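Local coordinates for multidrug resistance protein (Vibrio cholerae, PDB 1YC9) that probably forms the trimeric outer membrane exit channel of a multidrug efflux system, passing toxic compounds out of the cell, at residues A59-R70 with N118-L129; A272-F283 with L327-Y338. The protein carries 1 engineered substitution. All coordinates share one frame; numbering follows the deposited sequence.

Contact 1: residues A59-R70 with N118-L129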
# COMPACT_ATOMS: atom_id res chain seq x y z
N ALA A 59 21.34 3.73 -3.47
CA ALA A 59 21.77 4.38 -2.23
C ALA A 59 23.29 4.62 -2.24
O ALA A 59 23.77 5.62 -1.70
CB ALA A 59 21.39 3.52 -1.04
N GLN A 60 24.04 3.71 -2.86
CA GLN A 60 25.47 3.88 -3.03
C GLN A 60 25.78 5.10 -3.88
O GLN A 60 26.61 5.94 -3.54
CB GLN A 60 26.13 2.61 -3.61
CG GLN A 60 26.11 1.39 -2.62
CD GLN A 60 26.47 0.07 -3.31
OE1 GLN A 60 26.48 0.01 -4.51
NE2 GLN A 60 26.72 -0.98 -2.52
N GLY A 61 25.11 5.21 -5.02
CA GLY A 61 25.23 6.40 -5.84
C GLY A 61 24.82 7.67 -5.16
O GLY A 61 25.46 8.70 -5.36
N PHE A 62 23.79 7.63 -4.34
CA PHE A 62 23.34 8.82 -3.64
C PHE A 62 24.42 9.23 -2.63
O PHE A 62 24.75 10.40 -2.53
CB PHE A 62 22.03 8.63 -2.94
CG PHE A 62 21.60 9.88 -2.14
CD1 PHE A 62 21.09 11.01 -2.80
CD2 PHE A 62 21.77 9.93 -0.78
CE1 PHE A 62 20.72 12.17 -2.07
CE2 PHE A 62 21.42 11.09 -0.02
CZ PHE A 62 20.90 12.20 -0.68
N ALA A 63 24.99 8.25 -1.94
CA ALA A 63 26.03 8.52 -0.97
C ALA A 63 27.25 9.12 -1.63
O ALA A 63 27.88 10.06 -1.12
CB ALA A 63 26.42 7.23 -0.20
N ARG A 64 27.63 8.59 -2.78
CA ARG A 64 28.71 9.13 -3.56
C ARG A 64 28.45 10.60 -3.94
O ARG A 64 29.34 11.45 -3.82
CB ARG A 64 28.87 8.31 -4.84
CG ARG A 64 30.01 8.79 -5.72
CD ARG A 64 31.38 8.30 -5.31
NE ARG A 64 32.31 8.34 -6.43
CZ ARG A 64 33.36 9.17 -6.54
NH1 ARG A 64 34.15 9.07 -7.62
NH2 ARG A 64 33.68 10.05 -5.59
N GLN A 65 27.25 10.89 -4.50
CA GLN A 65 26.88 12.25 -4.82
C GLN A 65 26.98 13.18 -3.60
O GLN A 65 27.51 14.29 -3.71
CB GLN A 65 25.44 12.30 -5.33
CG GLN A 65 25.18 11.56 -6.61
CD GLN A 65 23.65 11.73 -7.02
OE1 GLN A 65 23.16 12.83 -7.01
NE2 GLN A 65 22.95 10.64 -7.19
N ALA A 66 26.48 12.73 -2.44
CA ALA A 66 26.50 13.54 -1.22
C ALA A 66 27.92 13.87 -0.79
O ALA A 66 28.21 14.98 -0.43
CB ALA A 66 25.79 12.87 -0.11
N GLY A 67 28.80 12.87 -0.79
CA GLY A 67 30.18 13.09 -0.41
C GLY A 67 30.90 14.16 -1.21
O GLY A 67 31.81 14.84 -0.69
N ALA A 68 30.47 14.38 -2.49
CA ALA A 68 30.99 15.47 -3.29
C ALA A 68 30.85 16.85 -2.67
O ALA A 68 31.60 17.77 -2.96
CB ALA A 68 30.30 15.47 -4.69
N ILE A 69 29.90 17.03 -1.78
CA ILE A 69 29.74 18.34 -1.17
C ILE A 69 30.97 18.77 -0.33
O ILE A 69 31.18 19.94 -0.09
CB ILE A 69 28.47 18.33 -0.27
CG1 ILE A 69 27.97 19.73 0.02
CG2 ILE A 69 28.63 17.61 1.01
CD1 ILE A 69 26.65 19.70 0.82
N ARG A 70 31.75 17.79 0.10
CA ARG A 70 32.95 18.10 0.89
C ARG A 70 34.23 18.24 0.04
O ARG A 70 35.28 18.60 0.56
CB ARG A 70 33.13 17.06 1.96
CG ARG A 70 31.98 16.90 2.92
CD ARG A 70 32.24 16.01 4.04
NE ARG A 70 33.22 16.67 4.88
CZ ARG A 70 33.79 16.14 5.94
NH1 ARG A 70 33.47 14.89 6.30
NH2 ARG A 70 34.71 16.88 6.57
N ASN A 118 28.11 20.58 5.98
CA ASN A 118 28.35 19.68 4.86
C ASN A 118 28.79 18.31 5.38
O ASN A 118 28.39 17.28 4.87
CB ASN A 118 29.38 20.26 3.89
CG ASN A 118 28.91 21.54 3.23
OD1 ASN A 118 27.72 21.84 3.26
ND2 ASN A 118 29.83 22.25 2.55
N ARG A 119 29.60 18.29 6.42
CA ARG A 119 29.89 17.03 7.03
C ARG A 119 28.60 16.33 7.47
O ARG A 119 28.43 15.14 7.28
CB ARG A 119 30.78 17.25 8.24
CG ARG A 119 31.17 15.93 8.85
CD ARG A 119 32.21 16.07 9.94
NE ARG A 119 31.64 16.80 11.05
CZ ARG A 119 32.28 17.05 12.19
NH1 ARG A 119 33.51 16.59 12.36
NH2 ARG A 119 31.68 17.73 13.15
N ALA A 120 27.64 17.08 8.08
CA ALA A 120 26.42 16.45 8.53
C ALA A 120 25.63 15.88 7.38
O ALA A 120 24.98 14.84 7.49
CB ALA A 120 25.53 17.52 9.32
N ALA A 121 25.74 16.53 6.24
CA ALA A 121 25.07 16.07 5.02
C ALA A 121 25.64 14.74 4.61
O ALA A 121 24.90 13.81 4.26
CB ALA A 121 25.23 17.06 3.93
N VAL A 122 26.96 14.61 4.70
CA VAL A 122 27.55 13.33 4.33
C VAL A 122 27.24 12.26 5.35
O VAL A 122 26.92 11.16 4.95
CB VAL A 122 29.05 13.46 4.07
CG1 VAL A 122 29.67 12.11 3.76
CG2 VAL A 122 29.24 14.44 3.00
N VAL A 123 27.25 12.57 6.64
CA VAL A 123 26.82 11.61 7.64
C VAL A 123 25.38 11.11 7.47
O VAL A 123 25.10 9.93 7.61
CB VAL A 123 27.00 12.15 9.06
CG1 VAL A 123 26.46 11.15 10.06
CG2 VAL A 123 28.50 12.39 9.32
N ALA A 124 24.51 12.03 7.08
CA ALA A 124 23.14 11.69 6.78
C ALA A 124 23.07 10.75 5.60
O ALA A 124 22.40 9.74 5.67
CB ALA A 124 22.33 12.97 6.51
N ALA A 125 23.84 11.05 4.56
CA ALA A 125 23.81 10.21 3.36
C ALA A 125 24.42 8.79 3.61
O ALA A 125 23.94 7.79 3.06
CB ALA A 125 24.57 10.91 2.25
N THR A 126 25.45 8.73 4.40
CA THR A 126 26.07 7.45 4.71
C THR A 126 25.20 6.64 5.67
O THR A 126 25.23 5.41 5.65
CB THR A 126 27.46 7.63 5.30
OG1 THR A 126 27.41 8.41 6.49
CG2 THR A 126 28.33 8.41 4.38
N SER A 127 24.43 7.34 6.53
CA SER A 127 23.48 6.70 7.40
C SER A 127 22.36 6.12 6.57
O SER A 127 21.89 5.03 6.87
CB SER A 127 22.94 7.68 8.45
OG SER A 127 23.99 8.11 9.27
N GLU A 128 21.93 6.83 5.53
CA GLU A 128 20.95 6.29 4.60
C GLU A 128 21.48 5.09 3.87
O GLU A 128 20.77 4.12 3.62
CB GLU A 128 20.47 7.32 3.56
CG GLU A 128 19.62 8.39 4.25
CD GLU A 128 18.21 7.93 4.66
OE1 GLU A 128 17.81 6.74 4.38
OE2 GLU A 128 17.50 8.80 5.28
N LEU A 129 22.74 5.15 3.55
CA LEU A 129 23.33 3.98 2.89
C LEU A 129 23.35 2.78 3.84
O LEU A 129 23.07 1.66 3.45
CB LEU A 129 24.73 4.31 2.38
CG LEU A 129 25.52 3.13 1.80
CD1 LEU A 129 24.74 2.51 0.65
CD2 LEU A 129 26.90 3.58 1.34
O HOH W 1 22.39 6.65 0.45
O HOH W 2 32.38 21.51 2.13
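A66 and A125 meet methyl to methyl where two antiparallel helices of an outer membrane factor, the TolC-like fold, reach the base of its β-barrel. Their CB atoms are 3.3 Å apart, tighter than ordinary van der Waals contact. The short axes come within 8.7 Å, and small residues, A59, A63, A66 and G67 on one helix and A125 on the other, let the backbones approach. L129 fills the far end of this seam: its CD1 lies against A59 CB and Q60 CG, while CD2 turns to the methyl of A63.

At the barrel end R70 closes the interface. From CB the chain leaves with CG anti to the carbonyl carbon (chi1 -58°), and CG passes V122 CG2 and the backbone O of N118; CD then presses on V122 CG2 at 3.5 Å. A bend about the CG-CD bond (chi3 69°) brings NE near R119 CA and sets the guanidinium across the R119 side chain, where R119 CG sits over one of its faces, off toward the rim, with R70 NH1 at 3.6 Å. The two guanidinium planes stand 80° apart, and R70 NH2 stays 5.4 Å from R119 NE. R70 also touches a crystal neighbour, which may influence its pose.

Nearby, I69 CD1 rests against N118 OD1, whereas N118 ND2 is held by D111 and by a water that also lies within hydrogen-bonding distance of I69 O. No direct hydrogen bond joins the segments. At the other end a second water bridges the backbones, donating to A59 O at 2.8 Å and to A125 O at 3.2 Å.

Contact 2: residues A272-F283 with L327-Y338; sequences AAQQVGIAQAQF and LEGQLTSAEARY
With its CG1 anti to the backbone N (chi1 170°), V276 directs CG2 onto the turn formed by A334, E335 and Y338, whereas F283, its CG anti to the carbonyl carbon (chi1 -72°), brings its ring over L327. V276 is a knob in a hole made by L331, A334, E335 and Y338, with CG2 only 3.4 Å from A334 O. L327 CB makes a CH-pi contact with one face of F283, 3.8 Å from the ring centroid, and the carbonyl O of Q280 lies in the ring plane at its edge.

Between these two points A279 CB packs on A334 CB and L331 CD1, and the same CD1 reaches Q280 CG. Past V276 the A272 methyl lies 3.6 Å from Y338 CA, while the tyrosine ring leans along A273, Y338 CE2 to A273 CB at 3.7 Å. Small residues facing one another keep this antiparallel pair close, its axes 8.2 Å apart.

Several waters bridge the segments. One molecule donates to both A272 O and A334 O; a second accepts from Q275 NE2 and R337 NE; a third joins Q280 NE2 to E335 OE1. The other E335 oxygen pairs with K57 of the third subunit, and R337 is held further by E340.

Helix 260-281 runs on into strand 286-298, and strand 309-322 leads back to helix 326-391, so the pair flanks the base of a β-hairpin. Helix 117-183 lies along Q274, I278 and A281, and the third subunit packs on E328, Q330, S333 and A336.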
# COMPACT_ATOMS: atom_id res chain seq x y z
N ALA A 272 18.16 11.66 10.01
CA ALA A 272 17.24 12.78 10.38
C ALA A 272 17.83 13.72 11.41
O ALA A 272 17.66 14.92 11.30
CB ALA A 272 15.87 12.24 10.83
N ALA A 273 18.51 13.19 12.44
CA ALA A 273 19.17 13.98 13.44
C ALA A 273 20.20 14.90 12.80
O ALA A 273 20.30 16.06 13.13
CB ALA A 273 19.85 13.04 14.50
N GLN A 274 20.98 14.35 11.87
CA GLN A 274 22.00 15.11 11.15
C GLN A 274 21.35 16.24 10.34
O GLN A 274 21.92 17.33 10.23
CB GLN A 274 22.77 14.21 10.18
CG GLN A 274 23.74 13.15 10.84
CD GLN A 274 24.75 13.76 11.78
OE1 GLN A 274 24.99 13.25 12.87
NE2 GLN A 274 25.35 14.83 11.37
N GLN A 275 20.21 15.94 9.74
CA GLN A 275 19.46 16.93 8.97
C GLN A 275 18.95 18.10 9.85
O GLN A 275 18.82 19.23 9.36
CB GLN A 275 18.36 16.28 8.13
CG GLN A 275 18.93 15.36 7.08
CD GLN A 275 17.93 14.43 6.41
OE1 GLN A 275 18.25 13.88 5.34
NE2 GLN A 275 16.79 14.20 7.02
N VAL A 276 18.68 17.83 11.12
CA VAL A 276 18.35 18.87 12.07
C VAL A 276 19.58 19.74 12.22
O VAL A 276 19.49 20.98 12.25
CB VAL A 276 17.84 18.31 13.44
CG1 VAL A 276 17.74 19.39 14.47
CG2 VAL A 276 16.54 17.60 13.27
N GLY A 277 20.76 19.10 12.34
CA GLY A 277 21.97 19.87 12.40
C GLY A 277 22.22 20.76 11.20
O GLY A 277 22.68 21.87 11.36
N ILE A 278 21.98 20.25 10.01
CA ILE A 278 22.13 21.01 8.80
C ILE A 278 21.25 22.25 8.90
O ILE A 278 21.67 23.36 8.54
CB ILE A 278 21.71 20.20 7.58
CG1 ILE A 278 22.74 19.04 7.29
CG2 ILE A 278 21.58 21.05 6.34
CD1 ILE A 278 22.22 18.04 6.31
N ALA A 279 19.99 22.05 9.31
CA ALA A 279 19.03 23.16 9.34
C ALA A 279 19.46 24.23 10.34
O ALA A 279 19.33 25.45 10.11
CB ALA A 279 17.61 22.68 9.68
N GLN A 280 19.98 23.78 11.46
CA GLN A 280 20.56 24.70 12.42
C GLN A 280 21.76 25.49 11.85
O GLN A 280 21.87 26.69 12.06
CB GLN A 280 21.00 23.97 13.70
CG GLN A 280 19.84 23.50 14.60
CD GLN A 280 20.29 22.54 15.73
OE1 GLN A 280 21.42 22.03 15.72
NE2 GLN A 280 19.38 22.24 16.65
N ALA A 281 22.64 24.79 11.10
CA ALA A 281 23.83 25.40 10.58
C ALA A 281 23.56 26.41 9.47
O ALA A 281 24.39 27.27 9.21
CB ALA A 281 24.78 24.32 10.08
N GLN A 282 22.39 26.32 8.86
CA GLN A 282 21.99 27.27 7.84
C GLN A 282 21.78 28.69 8.36
O GLN A 282 21.79 29.64 7.60
CB GLN A 282 20.73 26.77 7.10
CG GLN A 282 21.04 25.66 6.13
CD GLN A 282 19.80 25.09 5.47
OE1 GLN A 282 18.65 25.26 5.97
NE2 GLN A 282 20.01 24.42 4.36
N PHE A 283 21.61 28.84 9.67
CA PHE A 283 21.56 30.15 10.28
C PHE A 283 22.93 30.84 10.40
O PHE A 283 22.99 32.07 10.55
CB PHE A 283 20.92 30.06 11.65
CG PHE A 283 19.41 29.80 11.62
CD1 PHE A 283 18.92 28.52 11.62
CD2 PHE A 283 18.50 30.88 11.62
CE1 PHE A 283 17.55 28.27 11.61
CE2 PHE A 283 17.15 30.65 11.63
CZ PHE A 283 16.67 29.34 11.64
N LEU A 327 14.40 29.88 6.82
CA LEU A 327 15.36 29.10 7.68
C LEU A 327 14.63 28.47 8.84
O LEU A 327 14.91 27.34 9.28
CB LEU A 327 16.49 29.95 8.17
CG LEU A 327 17.40 30.44 7.05
CD1 LEU A 327 18.52 31.22 7.65
CD2 LEU A 327 17.86 29.34 6.06
N GLU A 328 13.67 29.23 9.39
CA GLU A 328 12.97 28.82 10.59
C GLU A 328 12.06 27.63 10.29
O GLU A 328 12.04 26.67 11.02
CB GLU A 328 12.13 30.00 11.16
CG GLU A 328 12.95 31.18 11.58
CD GLU A 328 13.27 32.17 10.48
OE1 GLU A 328 13.02 31.94 9.25
OE2 GLU A 328 13.85 33.19 10.79
N GLY A 329 11.27 27.76 9.22
CA GLY A 329 10.40 26.72 8.77
C GLY A 329 11.18 25.45 8.39
O GLY A 329 10.67 24.36 8.60
N GLN A 330 12.36 25.61 7.78
CA GLN A 330 13.17 24.47 7.38
C GLN A 330 13.64 23.70 8.60
O GLN A 330 13.61 22.46 8.60
CB GLN A 330 14.39 24.96 6.56
CG GLN A 330 14.06 25.08 5.09
CD GLN A 330 15.25 25.49 4.20
OE1 GLN A 330 16.28 24.87 4.26
NE2 GLN A 330 15.06 26.48 3.37
N LEU A 331 13.98 24.45 9.65
CA LEU A 331 14.36 23.84 10.93
C LEU A 331 13.17 23.12 11.55
O LEU A 331 13.29 21.98 11.94
CB LEU A 331 14.95 24.88 11.88
CG LEU A 331 15.34 24.39 13.25
CD1 LEU A 331 16.36 23.20 13.18
CD2 LEU A 331 15.91 25.49 14.08
N THR A 332 12.00 23.75 11.60
CA THR A 332 10.82 23.05 12.07
C THR A 332 10.54 21.74 11.29
O THR A 332 10.25 20.73 11.89
CB THR A 332 9.58 24.01 12.03
OG1 THR A 332 9.83 25.06 12.97
CG2 THR A 332 8.32 23.28 12.48
N SER A 333 10.62 21.79 9.98
CA SER A 333 10.39 20.63 9.15
C SER A 333 11.44 19.54 9.44
O SER A 333 11.09 18.36 9.49
CB SER A 333 10.35 21.04 7.70
OG SER A 333 9.13 21.76 7.49
N ALA A 334 12.68 19.96 9.66
CA ALA A 334 13.77 18.98 9.91
C ALA A 334 13.52 18.37 11.31
O ALA A 334 13.65 17.17 11.49
CB ALA A 334 15.10 19.66 9.85
N GLU A 335 13.11 19.16 12.30
CA GLU A 335 12.83 18.60 13.63
C GLU A 335 11.70 17.60 13.53
O GLU A 335 11.77 16.57 14.13
CB GLU A 335 12.46 19.66 14.68
CG GLU A 335 13.58 20.61 15.02
CD GLU A 335 13.13 21.81 15.84
OE1 GLU A 335 14.01 22.63 16.24
OE2 GLU A 335 11.88 21.94 16.07
N ALA A 336 10.66 17.94 12.78
CA ALA A 336 9.52 17.08 12.57
C ALA A 336 9.93 15.74 11.91
O ALA A 336 9.45 14.69 12.29
CB ALA A 336 8.54 17.74 11.73
N ARG A 337 10.80 15.82 10.93
CA ARG A 337 11.27 14.60 10.28
C ARG A 337 12.03 13.74 11.30
O ARG A 337 11.85 12.52 11.30
CB ARG A 337 12.12 14.91 9.05
CG ARG A 337 12.84 13.71 8.48
CD ARG A 337 11.93 12.54 8.05
NE ARG A 337 12.72 11.33 7.81
CZ ARG A 337 12.36 10.06 8.13
NH1 ARG A 337 11.14 9.76 8.60
NH2 ARG A 337 13.20 9.05 7.83
N TYR A 338 12.86 14.36 12.14
CA TYR A 338 13.56 13.60 13.20
C TYR A 338 12.61 12.91 14.14
O TYR A 338 12.76 11.74 14.47
CB TYR A 338 14.50 14.48 13.99
CG TYR A 338 15.14 13.79 15.13
CD1 TYR A 338 14.85 14.14 16.41
CD2 TYR A 338 16.04 12.74 14.91
CE1 TYR A 338 15.41 13.50 17.47
CE2 TYR A 338 16.60 12.07 15.97
CZ TYR A 338 16.30 12.46 17.25
OH TYR A 338 16.86 11.81 18.33
O HOH W 3 15.43 15.80 9.97
O HOH W 4 15.32 12.03 6.65
O HOH W 5 17.25 26.18 8.46
O HOH W 6 16.53 22.29 16.80

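Each contact joins the helices that enter and leave one hairpin of the four-stranded sheet, and the two lie in different ranges of the same family. Their centres lie about 17 Å apart, and segments 118-129 and 272-283 touch directly: V123 CG1 packs on Q274 CG at 3.5 Å, and I278 CD1 meets A121 CA at 3.7 Å. A salt bridge from E128 to R268 adds to this seam. Segments 59-70 and 327-338 reach other copies in the trimer, where Q65 weakly hydrogen-bonds S333 of the neighbouring subunit, linking contact 1 of one chain to contact 2 of another. Bound mercury ions remain about 11 Å from the Q60 side chain and about 9 Å from that of Y338.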